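Local coordinates for protein N2152 (Neocallimastix frontalis, PDB 5U22) that probably hydrolyses glycosidic bonds of rare arabinosyl substrates, as a family 39 glycoside hydrolase built from a TIM barrel and a beta-sandwich, at residues K53-S57 and L58-L62; S186-E190 and N191-N195; P115-Q118 and T119-N122. One frame throughout, in Å; residues are numbered along the deposited sequence.

Contact 1 (K53-S57 and L58-L62); sequences KDYKS and LVAPL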
loop_
_atom_site.group_PDB
_atom_site.type_symbol
_atom_site.label_atom_id
_atom_site.label_comp_id
_atom_site.label_asym_id
_atom_site.label_seq_id
_atom_site.Cartn_x
_atom_site.Cartn_y
_atom_site.Cartn_z
ATOM N N LYS A 53 20.389 0.946 -5.490
ATOM C CA LYS A 53 21.617 1.606 -5.063
ATOM C C LYS A 53 21.412 3.113 -4.956
ATOM O O LYS A 53 21.860 3.749 -3.988
ATOM C CB LYS A 53 22.733 1.262 -6.053
ATOM C CG LYS A 53 24.101 1.022 -5.465
ATOM C CD LYS A 53 25.099 0.623 -6.567
ATOM C CE LYS A 53 25.141 -0.885 -6.775
ATOM N NZ LYS A 53 26.189 -1.315 -7.758
ATOM N N ASP A 54 20.712 3.697 -5.927
ATOM C CA ASP A 54 20.563 5.146 -6.032
ATOM C C ASP A 54 19.302 5.556 -5.289
ATOM O O ASP A 54 18.221 5.647 -5.873
ATOM C CB ASP A 54 20.514 5.549 -7.503
ATOM C CG ASP A 54 20.459 7.047 -7.712
ATOM O OD1 ASP A 54 20.193 7.795 -6.747
ATOM O OD2 ASP A 54 20.644 7.476 -8.874
ATOM N N TYR A 55 19.445 5.827 -3.987
ATOM C CA TYR A 55 18.292 6.226 -3.183
ATOM C C TYR A 55 17.682 7.523 -3.704
ATOM O O TYR A 55 16.460 7.641 -3.808
ATOM C CB TYR A 55 18.682 6.381 -1.707
ATOM C CG TYR A 55 17.474 6.550 -0.789
ATOM C CD1 TYR A 55 16.821 7.774 -0.673
ATOM C CD2 TYR A 55 16.980 5.479 -0.056
ATOM C CE1 TYR A 55 15.716 7.929 0.147
ATOM C CE2 TYR A 55 15.886 5.624 0.767
ATOM C CZ TYR A 55 15.255 6.845 0.862
ATOM O OH TYR A 55 14.162 6.980 1.673
ATOM N N LYS A 56 18.523 8.504 -4.048
ATOM C CA LYS A 56 18.009 9.827 -4.377
ATOM C C LYS A 56 17.199 9.837 -5.664
ATOM O O LYS A 56 16.262 10.638 -5.791
ATOM C CB LYS A 56 19.159 10.831 -4.480
ATOM C CG LYS A 56 19.951 10.999 -3.183
ATOM C CD LYS A 56 21.037 12.078 -3.323
ATOM C CE LYS A 56 21.890 12.169 -2.068
ATOM N NZ LYS A 56 21.095 12.609 -0.898
ATOM N N SER A 57 17.562 8.998 -6.641
ATOM C CA SER A 57 16.848 8.989 -7.913
ATOM C C SER A 57 15.645 8.065 -7.908
ATOM O O SER A 57 14.649 8.362 -8.578
ATOM C CB SER A 57 17.764 8.560 -9.063
ATOM O OG SER A 57 18.862 9.435 -9.204
ATOM N N LEU A 58 15.724 6.956 -7.175
ATOM C CA LEU A 58 14.748 5.884 -7.293
ATOM C C LEU A 58 13.808 5.749 -6.101
ATOM O O LEU A 58 12.677 5.307 -6.287
ATOM C CB LEU A 58 15.476 4.553 -7.533
ATOM C CG LEU A 58 16.363 4.536 -8.789
ATOM C CD1 LEU A 58 17.078 3.192 -8.941
ATOM C CD2 LEU A 58 15.551 4.856 -10.031
ATOM N N VAL A 59 14.222 6.132 -4.893
ATOM C CA VAL A 59 13.372 5.976 -3.714
ATOM C C VAL A 59 12.814 7.322 -3.281
ATOM O O VAL A 59 11.593 7.496 -3.160
ATOM C CB VAL A 59 14.149 5.317 -2.561
ATOM C CG1 VAL A 59 13.242 5.109 -1.365
ATOM C CG2 VAL A 59 14.777 4.000 -3.019
ATOM N N ALA A 60 13.707 8.272 -3.028
ATOM C CA ALA A 60 13.293 9.595 -2.569
ATOM C C ALA A 60 12.171 10.225 -3.392
ATOM O O ALA A 60 11.264 10.821 -2.784
ATOM C CB ALA A 60 14.515 10.532 -2.537
ATOM N N PRO A 61 12.157 10.149 -4.728
ATOM C CA PRO A 61 11.097 10.842 -5.484
ATOM C C PRO A 61 9.714 10.265 -5.297
ATOM O O PRO A 61 8.738 10.908 -5.705
ATOM C CB PRO A 61 11.545 10.689 -6.940
ATOM C CG PRO A 61 13.026 10.489 -6.844
ATOM C CD PRO A 61 13.184 9.615 -5.642
ATOM N N LEU A 62 9.586 9.085 -4.710
ATOM C CA LEU A 62 8.287 8.434 -4.621
ATOM C C LEU A 62 7.466 8.874 -3.420
ATOM O O LEU A 62 6.284 8.522 -3.346
ATOM C CB LEU A 62 8.467 6.914 -4.569
ATOM C CG LEU A 62 8.995 6.281 -5.852
ATOM C CD1 LEU A 62 9.062 4.780 -5.696
ATOM C CD2 LEU A 62 8.096 6.682 -7.024
#

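Contact 2 (S186-E190 and N191-N195); sequences SWYEE and NKMKN. With EDO (1,2-ethanediol), chain D.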
loop_
_atom_site.group_PDB
_atom_site.type_symbol
_atom_site.label_atom_id
_atom_site.label_comp_id
_atom_site.label_asym_id
_atom_site.label_seq_id
_atom_site.Cartn_x
_atom_site.Cartn_y
_atom_site.Cartn_z
ATOM N N SER A 186 -3.182 -14.055 5.264
ATOM C CA SER A 186 -2.911 -14.075 3.829
ATOM C C SER A 186 -4.102 -13.569 3.021
ATOM O O SER A 186 -3.927 -12.938 1.968
ATOM C CB SER A 186 -2.547 -15.479 3.378
ATOM O OG SER A 186 -2.289 -15.473 1.995
ATOM N N TRP A 187 -5.314 -13.870 3.467
ATOM C CA TRP A 187 -6.506 -13.345 2.825
ATOM C C TRP A 187 -7.544 -13.039 3.890
ATOM O O TRP A 187 -7.548 -13.634 4.972
ATOM C CB TRP A 187 -7.079 -14.315 1.776
ATOM C CG TRP A 187 -7.609 -15.592 2.362
ATOM C CD1 TRP A 187 -8.893 -15.842 2.776
ATOM C CD2 TRP A 187 -6.869 -16.789 2.607
ATOM N NE1 TRP A 187 -8.990 -17.127 3.270
ATOM C CE2 TRP A 187 -7.764 -17.730 3.169
ATOM C CE3 TRP A 187 -5.535 -17.162 2.401
ATOM C CZ2 TRP A 187 -7.363 -19.015 3.532
ATOM C CZ3 TRP A 187 -5.137 -18.443 2.764
ATOM C CH2 TRP A 187 -6.048 -19.353 3.323
ATOM N N TYR A 188 -8.423 -12.095 3.575
ATOM C CA TYR A 188 -9.468 -11.713 4.510
ATOM C C TYR A 188 -10.634 -12.694 4.431
ATOM O O TYR A 188 -11.075 -13.070 3.339
ATOM C CB TYR A 188 -9.953 -10.291 4.218
ATOM C CG TYR A 188 -10.927 -9.808 5.262
ATOM C CD1 TYR A 188 -10.487 -9.087 6.365
ATOM C CD2 TYR A 188 -12.280 -10.105 5.162
ATOM C CE1 TYR A 188 -11.387 -8.659 7.344
ATOM C CE2 TYR A 188 -13.181 -9.690 6.122
ATOM C CZ TYR A 188 -12.728 -8.966 7.211
ATOM O OH TYR A 188 -13.631 -8.557 8.163
ATOM N N GLU A 189 -11.140 -13.103 5.592
ATOM C CA GLU A 189 -12.414 -13.808 5.668
ATOM C C GLU A 189 -13.077 -13.417 6.983
ATOM O O GLU A 189 -12.401 -13.279 8.002
ATOM C CB GLU A 189 -12.221 -15.327 5.553
ATOM C CG GLU A 189 -13.502 -16.102 5.348
ATOM C CD GLU A 189 -14.211 -16.398 6.652
ATOM O OE1 GLU A 189 -13.509 -16.733 7.636
ATOM O OE2 GLU A 189 -15.463 -16.283 6.697
ATOM N N GLU A 190 -14.395 -13.217 6.954
ATOM C CA GLU A 190 -15.046 -12.547 8.078
ATOM C C GLU A 190 -15.027 -13.392 9.348
ATOM O O GLU A 190 -14.775 -12.865 10.440
ATOM C CB GLU A 190 -16.470 -12.169 7.701
ATOM C CG GLU A 190 -17.212 -11.441 8.791
ATOM C CD GLU A 190 -18.508 -10.872 8.290
ATOM O OE1 GLU A 190 -18.470 -9.838 7.586
ATOM O OE2 GLU A 190 -19.558 -11.485 8.560
ATOM N N ASN A 191 -15.319 -14.694 9.239
ATOM C CA ASN A 191 -15.310 -15.554 10.424
ATOM C C ASN A 191 -13.926 -15.601 11.056
ATOM O O ASN A 191 -13.789 -15.554 12.286
ATOM C CB ASN A 191 -15.758 -16.965 10.056
ATOM C CG ASN A 191 -17.273 -17.123 10.027
ATOM O OD1 ASN A 191 -18.014 -16.168 10.216
ATOM N ND2 ASN A 191 -17.731 -18.340 9.773
ATOM N N LYS A 192 -12.887 -15.702 10.220
ATOM C CA LYS A 192 -11.513 -15.757 10.698
ATOM C C LYS A 192 -11.144 -14.479 11.441
ATOM O O LYS A 192 -10.558 -14.521 12.533
ATOM C CB LYS A 192 -10.590 -15.987 9.497
ATOM C CG LYS A 192 -9.111 -16.032 9.809
ATOM C CD LYS A 192 -8.326 -16.576 8.617
ATOM C CE LYS A 192 -8.563 -15.755 7.354
ATOM N NZ LYS A 192 -7.866 -16.306 6.156
ATOM N N MET A 193 -11.499 -13.327 10.869
ATOM C CA MET A 193 -11.197 -12.052 11.517
ATOM C C MET A 193 -12.000 -11.882 12.800
ATOM O O MET A 193 -11.464 -11.461 13.830
ATOM C CB MET A 193 -11.478 -10.891 10.564
ATOM C CG MET A 193 -11.245 -9.517 11.195
ATOM S SD MET A 193 -9.529 -9.244 11.712
ATOM C CE MET A 193 -8.766 -8.853 10.138
ATOM N N LYS A 194 -13.295 -12.191 12.754
ATOM C CA LYS A 194 -14.125 -12.057 13.945
ATOM C C LYS A 194 -13.586 -12.911 15.090
ATOM O O LYS A 194 -13.470 -12.439 16.227
ATOM C CB LYS A 194 -15.566 -12.441 13.608
ATOM C CG LYS A 194 -16.552 -12.296 14.784
ATOM C CD LYS A 194 -17.980 -12.651 14.339
ATOM C CE LYS A 194 -18.987 -12.560 15.481
ATOM N NZ LYS A 194 -20.374 -12.526 14.925
ATOM N N ASN A 195 -13.261 -14.178 14.801
ATOM C CA ASN A 195 -12.684 -15.053 15.825
ATOM C C ASN A 195 -11.435 -14.423 16.429
ATOM O O ASN A 195 -11.243 -14.428 17.648
ATOM C CB ASN A 195 -12.370 -16.423 15.229
ATOM C CG ASN A 195 -13.550 -17.402 15.323
ATOM O OD1 ASN A 195 -14.244 -17.462 16.346
ATOM N ND2 ASN A 195 -13.764 -18.188 14.271
HETATM C C1 EDO D . -16.021 -10.794 4.180
HETATM O O1 EDO D . -16.474 -9.858 3.246
HETATM C C2 EDO D . -15.589 -12.028 3.426
HETATM O O2 EDO D . -15.553 -13.092 4.368
#

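Contact 3 (P115-Q118 and T119-N122); sequences PGIQ and TWFN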
loop_
_atom_site.group_PDB
_atom_site.type_symbol
_atom_site.label_atom_id
_atom_site.label_comp_id
_atom_site.label_asym_id
_atom_site.label_seq_id
_atom_site.Cartn_x
_atom_site.Cartn_y
_atom_site.Cartn_z
ATOM N N PRO A 115 10.909 -22.777 16.047
ATOM C CA PRO A 115 11.975 -23.376 16.868
ATOM C C PRO A 115 11.602 -23.574 18.331
ATOM O O PRO A 115 12.494 -23.898 19.127
ATOM C CB PRO A 115 13.085 -22.328 16.744
ATOM C CG PRO A 115 12.318 -21.023 16.774
ATOM C CD PRO A 115 10.984 -21.302 16.064
ATOM N N GLY A 116 10.348 -23.382 18.692
ATOM C CA GLY A 116 9.978 -23.379 20.089
ATOM C C GLY A 116 9.886 -21.967 20.634
ATOM O O GLY A 116 10.589 -21.053 20.191
ATOM N N ILE A 117 9.005 -21.785 21.621
ATOM C CA ILE A 117 8.741 -20.455 22.168
ATOM C C ILE A 117 10.004 -19.857 22.780
ATOM O O ILE A 117 10.193 -18.636 22.771
ATOM C CB ILE A 117 7.579 -20.531 23.188
ATOM C CG1 ILE A 117 7.017 -19.150 23.534
ATOM C CG2 ILE A 117 8.005 -21.257 24.473
ATOM C CD1 ILE A 117 6.107 -18.574 22.474
ATOM N N GLN A 118 10.894 -20.697 23.315
ATOM C CA GLN A 118 12.078 -20.165 23.980
ATOM C C GLN A 118 12.976 -19.433 22.991
ATOM O O GLN A 118 13.373 -18.288 23.227
ATOM C CB GLN A 118 12.831 -21.296 24.678
ATOM C CG GLN A 118 12.016 -21.956 25.786
ATOM C CD GLN A 118 11.304 -23.225 25.335
ATOM O OE1 GLN A 118 10.903 -23.350 24.176
ATOM N NE2 GLN A 118 11.135 -24.172 26.262
ATOM N N THR A 119 13.306 -20.080 21.874
ATOM C CA THR A 119 14.164 -19.446 20.870
ATOM C C THR A 119 13.475 -18.255 20.219
ATOM O O THR A 119 14.106 -17.225 19.966
ATOM C CB THR A 119 14.571 -20.473 19.819
ATOM O OG1 THR A 119 15.431 -21.440 20.427
ATOM C CG2 THR A 119 15.311 -19.814 18.644
ATOM N N TRP A 120 12.181 -18.382 19.932
ATOM C CA TRP A 120 11.421 -17.246 19.414
ATOM C C TRP A 120 11.577 -16.022 20.309
ATOM O O TRP A 120 11.860 -14.914 19.836
ATOM C CB TRP A 120 9.958 -17.658 19.283
ATOM C CG TRP A 120 8.978 -16.607 18.828
ATOM C CD1 TRP A 120 7.886 -16.171 19.524
ATOM C CD2 TRP A 120 8.953 -15.917 17.569
ATOM N NE1 TRP A 120 7.189 -15.250 18.788
ATOM C CE2 TRP A 120 7.822 -15.069 17.585
ATOM C CE3 TRP A 120 9.778 -15.920 16.438
ATOM C CZ2 TRP A 120 7.495 -14.233 16.514
ATOM C CZ3 TRP A 120 9.450 -15.079 15.362
ATOM C CH2 TRP A 120 8.313 -14.255 15.411
ATOM N N PHE A 121 11.423 -16.214 21.618
ATOM C CA PHE A 121 11.532 -15.089 22.538
ATOM C C PHE A 121 12.963 -14.566 22.612
ATOM O O PHE A 121 13.182 -13.348 22.641
ATOM C CB PHE A 121 11.019 -15.508 23.917
ATOM C CG PHE A 121 9.527 -15.318 24.105
ATOM C CD1 PHE A 121 8.655 -15.332 23.027
ATOM C CD2 PHE A 121 9.006 -15.084 25.370
ATOM C CE1 PHE A 121 7.285 -15.144 23.210
ATOM C CE2 PHE A 121 7.638 -14.885 25.559
ATOM C CZ PHE A 121 6.781 -14.915 24.478
ATOM N N ASN A 122 13.956 -15.462 22.653
ATOM C CA ASN A 122 15.348 -15.012 22.650
ATOM C C ASN A 122 15.653 -14.168 21.413
ATOM O O ASN A 122 16.281 -13.108 21.506
ATOM C CB ASN A 122 16.289 -16.216 22.725
ATOM C CG ASN A 122 16.300 -16.856 24.097
ATOM O OD1 ASN A 122 16.173 -16.166 25.112
ATOM N ND2 ASN A 122 16.429 -18.184 24.136
HETATM O O HOH W 1 13.079 -23.120 21.610
#

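Contact 1 (K53-S57 and L58-L62)
A one-turn helix, residues 55-58, capped by Asp54 at its N-terminus, forms this contact together with the loop that leads to strand 66-70 of the TIM barrel, and Tyr55 and Val59 meet across it. CB of Val59 sits over the centre of the Tyr55 ring, 3.7 Å from the centroid and 8° off the normal, which identifies a CH-pi contact on the face. Val59 CG1 reaches Tyr55 CE2 at 3.4 Å. The ring takes this position because Tyr55 CG is anti to the backbone N (chi1 -170°), while its OH is hydrogen-bonded to Ser94. At the cap, Asp54 OD1 accepts from Ser57 N at 2.9 Å and Asp54 OD2 from Ser57 OG at 2.7 Å, both donors lying above the carboxylate plane. Leu58 N bonds to Asp54 O at 3.1 Å. Where the turn ends, Tyr55 O receives Val59 N and Ala60 N, each at 2.9 Å and from opposite faces of the carbonyl plane. Pro61 CD lies 3.2 Å from Lys56 O, to which a proline nitrogen cannot donate. The short helix is thus held by a carboxylate gripping Ser57 twice at its start and by one doubly used carbonyl at its end, with the Tyr55 ring face resting on Val59.

Contact 2 (S186-E190 and N191-N195)
Lys192 lays its ammonium group over one face of the Trp187 indole, a cation-pi contact in which NZ stands 3.3 Å from the centroid of the five-membered ring and 18° off its normal. The pair joins the loop after barrel strand 180-185 to the first turn of helix 190-202. A bend at chi3 (57°) in Lys192 also brings NZ to Trp187 O at 2.9 Å, and the same nitrogen forms a salt bridge with Asp149, so three kinds of partner hold one charge. Glu189 is the N-cap residue: bent at chi2 (-84°), its carboxylate accepts from Lys192 N through OE1 at 2.9 Å and from Asn191 N through OE2 at 3.0 Å, both donors standing above its plane. Its negative charge faces the first turn, where it would be expected to interact favourably with the helix dipole. An alanine at Glu189 would remove both carboxylate oxygens and would probably leave the amides of Asn191 and Lys192 without these cap acceptors. On the buried side, Met193 CE approaches Tyr188 CE1 at 3.8 Å, while Tyr188 stacks on His224. An ethanediol, probably from the crystallisation liquor, accepts a hydrogen bond through O2 from Glu190 N at 2.8 Å.

Contact 3 (P115-Q118 and T119-N122)
A chi1 of -166° swings Ile117 CG1 to the side away from the backbone N, and a chi2 of 77° turns CD1, so that Ile117 lies alongside Phe121, the two side chains pointing the same way. This is an i to i+4 pair at the start of helix 117-134, the helix of the beta-alpha-beta unit that joins barrel strands 98-102 and 139-143. Ile117 CG1 stands over one face of the Phe121 ring, shifted toward its rim, at 4.3 Å from the centroid, the geometry of a CH-pi contact. The branch end comes nearer to the ring atoms, with Ile117 CD1 at 3.7 Å from Phe121 CE1. Trp120 takes another direction: it meets the rings of Trp114 and Trp145, and its NE1 is hydrogen-bonded to Thr167 of helix 160-174, a helix that Phe121 also touches. Ahead of the helix, Pro115 CG packs on Thr119 CG2 at 3.7 Å, an apolar contact across the N-terminus. Gly116, the N-cap residue, has a phi of 98°, and at its backbone angles a CB would run into the preceding carbonyl oxygen. Gly116 O then accepts from Trp120 N at 3.1 Å, in a nearly straight bond. A water accepts from Thr119 N at 3.1 Å and donates to Pro115 O at 2.7 Å, bridging the two backbone groups.

How the contacts relate
All three contacts are local and include a helix start in the barrel domain; contact 1 also takes in the end of its short helix. At the N-cap, contacts 1 and 2 use a carboxylate (Asp54, Glu189), while contact 3 has Gly116, with a water joining Pro115 O and Thr119 N nearby. Contacts 1 and 2 are partly buried, on opposite sides of the chain's centre; contact 3 is a surface contact, its centre about 31 Å from the centre of the chain. None shares a helix with another or touches it, the closest pair being 2 and 3, about 15 Å between nearest atoms. An aromatic face is used every time, meeting aliphatic carbon in 1 and 3 and an ammonium group in 2.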